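Local coordinates for UPF0147 protein Ta0600 (Thermoplasma acidophilum DSM 1728, PDB 2QSB) that is of unknown function and belongs to the uncharacterised family UPF0147, folding as a compact four-helix bundle, at residues K40-Q45 and C54-S59. Numbering follows the deposited sequence. Where two conformers were deposited one is given.
Sequences KAKLSQ and CATVLS
V57 meets both K42 and L43 where the second and third helices of a four-helix bundle, 30-43 and 50-65, pack together near the connection that joins them. The contact is made mainly by side chains, and one methyl group lies at its centre. V57 CG2, anti to the backbone carbonyl carbon of its own residue, touches the start of the K42 chain, with K42 CG at 3.8 Å. The two side chains run past one another in opposite directions, a methyl against methylenes. L43 meets the same methyl differently: the leucine side chain crosses the valine at roughly a right angle, V57 CG2 lying 3.9 Å from L43 CG and 4.0 Å from L43 CD2. L43 CD2 also lies loosely against C54, 4.4 Å from C54 SG. Toward the core L43 also packs on V15, M16 and L19 of helix 6-23, while C54 and V57 rest on L85 of helix 72-88, so helices 6-23 and 72-88 flank the pairing through L43 and through C54 and V57.

K42 closes the more exposed margin. With CG anti to the backbone N (chi1 -180°) and a bend at chi2 of 60°, its CB and CG lie against V57 CG2, and CE then reaches T56, whose side chain the lysine passes nearly at a right angle. The methylenes thus pack on V57 and T56, while NZ is paired in a salt bridge with E48 in the connection between the helices. Within 40-45, S44 OG donates to K40 O at 2.8 Å, the hydroxyl 19° off the carbonyl plane. At the outer margin, K42 CE sits 3.8 Å from both T56 CB and T56 CG2.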
ATOM      1  N   LYS A  40       2.111   5.460  -2.122  0.60  9.25           N
ATOM      2  CA  LYS A  40       3.470   5.701  -1.715  0.60  9.73           C
ATOM      3  C   LYS A  40       3.780   7.223  -1.625  0.60  9.67           C
ATOM      4  O   LYS A  40       4.590   7.625  -0.787  0.60  9.19           O
ATOM      5  CB  LYS A  40       4.447   4.837  -2.550  0.60 10.64           C
ATOM      6  CG  LYS A  40       4.435   5.097  -4.062  0.60 11.34           C
ATOM      7  CD  LYS A  40       5.216   4.031  -4.865  0.60 10.11           C
ATOM      8  CE  LYS A  40       6.484   4.607  -5.490  0.60 16.14           C
ATOM      9  NZ  LYS A  40       6.213   5.706  -6.405  0.60 15.27           N
ATOM     10  N   ALA A  41       3.100   8.070  -2.426  1.00 10.28           N
ATOM     11  CA  ALA A  41       3.183   9.510  -2.283  1.00 11.40           C
ATOM     12  C   ALA A  41       2.539   9.969  -0.984  1.00 10.05           C
ATOM     13  O   ALA A  41       3.085  10.812  -0.300  1.00 10.96           O
ATOM     14  CB  ALA A  41       2.574  10.237  -3.497  1.00 12.08           C
ATOM     15  N   LYS A  42       1.394   9.397  -0.622  1.00  9.51           N
ATOM     16  CA  LYS A  42       0.722   9.764   0.606  1.00  9.50           C
ATOM     17  C   LYS A  42       1.579   9.408   1.820  1.00  9.51           C
ATOM     18  O   LYS A  42       1.694  10.205   2.756  1.00 10.00           O
ATOM     19  CB  LYS A  42      -0.657   9.079   0.662  1.00  9.25           C
ATOM     20  CG  LYS A  42      -1.464   9.390   1.903  1.00 11.41           C
ATOM     21  CD  LYS A  42      -1.741  10.896   2.026  1.00 15.30           C
ATOM     22  CE  LYS A  42      -2.979  11.171   2.793  1.00 18.52           C
ATOM     23  NZ  LYS A  42      -3.205  12.643   2.823  1.00 20.22           N
ATOM     24  N   LEU A  43       2.153   8.208   1.815  1.00  9.13           N
ATOM     25  CA  LEU A  43       3.020   7.802   2.926  1.00  9.42           C
ATOM     26  C   LEU A  43       4.254   8.687   3.033  1.00 10.56           C
ATOM     27  O   LEU A  43       4.856   8.768   4.099  1.00 11.48           O
ATOM     28  CB  LEU A  43       3.466   6.351   2.740  1.00  9.95           C
ATOM     29  CG  LEU A  43       2.360   5.335   2.982  1.00 10.64           C
ATOM     30  CD1 LEU A  43       2.896   3.953   2.748  1.00 12.26           C
ATOM     31  CD2 LEU A  43       1.803   5.389   4.389  1.00 13.50           C
ATOM     32  N   SER A  44       4.617   9.350   1.931  1.00 10.94           N
ATOM     33  CA  SER A  44       5.784  10.227   1.881  1.00 12.23           C
ATOM     34  C   SER A  44       5.461  11.680   2.256  1.00 13.21           C
ATOM     35  O   SER A  44       6.335  12.536   2.146  1.00 14.67           O
ATOM     36  CB  SER A  44       6.377  10.181   0.475  1.00 12.39           C
ATOM     37  OG  SER A  44       6.869   8.878   0.210  1.00 13.05           O
ATOM     38  N   GLN A  45       4.200  11.960   2.619  0.70 13.06           N
ATOM     39  CA  GLN A  45       3.737  13.327   2.954  0.70 13.93           C
ATOM     40  C   GLN A  45       4.167  13.587   4.384  0.70 14.90           C
ATOM     41  O   GLN A  45       3.409  13.408   5.338  0.70 14.04           O
ATOM     42  CB  GLN A  45       2.223  13.517   2.788  0.70 14.22           C
ATOM     43  CG  GLN A  45       1.689  13.528   1.341  0.70 17.90           C
ATOM     44  CD  GLN A  45       2.135  14.725   0.454  0.70 21.50           C
ATOM     45  OE1 GLN A  45       2.006  14.683  -0.785  0.70 24.69           O
ATOM     46  NE2 GLN A  45       2.655  15.766   1.074  0.70 23.94           N
ATOM     47  N   CYS A  54      -1.416   6.469   7.125  1.00 12.80           N
ATOM     48  CA  CYS A  54      -1.738   5.048   7.078  1.00 12.76           C
ATOM     49  C   CYS A  54      -3.228   4.796   6.905  1.00 12.64           C
ATOM     50  O   CYS A  54      -3.616   3.888   6.176  1.00 11.77           O
ATOM     51  CB  CYS A  54      -1.235   4.344   8.337  1.00 14.30           C
ATOM     52  SG  CYS A  54       0.530   4.153   8.423  1.00 19.69           S
ATOM     53  N   ALA A  55      -4.062   5.575   7.584  1.00 13.12           N
ATOM     54  CA  ALA A  55      -5.504   5.379   7.486  1.00 13.00           C
ATOM     55  C   ALA A  55      -5.984   5.614   6.055  1.00 11.73           C
ATOM     56  O   ALA A  55      -6.766   4.826   5.510  1.00 11.26           O
ATOM     57  CB  ALA A  55      -6.245   6.274   8.472  1.00 14.47           C
ATOM     58  N   THR A  56      -5.489   6.678   5.423  1.00 11.33           N
ATOM     59  CA  THR A  56      -5.912   6.970   4.056  1.00 11.71           C
ATOM     60  C   THR A  56      -5.446   5.868   3.110  1.00  9.83           C
ATOM     61  O   THR A  56      -6.202   5.405   2.247  1.00  9.55           O
ATOM     62  CB  THR A  56      -5.373   8.324   3.635  1.00 12.19           C
ATOM     63  OG1 THR A  56      -5.919   9.287   4.561  1.00 15.34           O
ATOM     64  CG2 THR A  56      -5.776   8.647   2.200  1.00 13.07           C
ATOM     65  N   VAL A  57      -4.185   5.466   3.253  1.00  8.55           N
ATOM     66  CA  VAL A  57      -3.671   4.411   2.392  1.00  8.48           C
ATOM     67  C   VAL A  57      -4.420   3.080   2.612  1.00  8.27           C
ATOM     68  O   VAL A  57      -4.746   2.381   1.659  1.00  8.44           O
ATOM     69  CB  VAL A  57      -2.148   4.261   2.561  1.00  8.86           C
ATOM     70  CG1 VAL A  57      -1.645   3.069   1.762  1.00  9.52           C
ATOM     71  CG2 VAL A  57      -1.460   5.546   2.061  1.00  9.99           C
ATOM     72  N   LEU A  58      -4.688   2.740   3.871  1.00  8.11           N
ATOM     73  CA  LEU A  58      -5.473   1.537   4.149  1.00  8.59           C
ATOM     74  C   LEU A  58      -6.818   1.578   3.428  1.00  8.83           C
ATOM     75  O   LEU A  58      -7.258   0.572   2.855  1.00  9.80           O
ATOM     76  CB  LEU A  58      -5.665   1.364   5.662  1.00  9.35           C
ATOM     77  CG  LEU A  58      -4.463   0.749   6.368  1.00  9.40           C
ATOM     78  CD1 LEU A  58      -4.556   0.937   7.837  1.00 11.01           C
ATOM     79  CD2 LEU A  58      -4.310  -0.734   5.967  1.00 11.13           C
ATOM     80  N   SER A  59      -7.472   2.737   3.402  1.00  9.21           N
ATOM     81  CA  SER A  59      -8.757   2.842   2.712  1.00 10.04           C
ATOM     82  C   SER A  59      -8.583   2.593   1.221  1.00  9.88           C
ATOM     83  O   SER A  59      -9.365   1.864   0.600  1.00 10.41           O
ATOM     84  CB  SER A  59      -9.331   4.227   2.959  1.00 11.09           C
ATOM     85  OG  SER A  59     -10.569   4.376   2.277  1.00 12.07           O
TER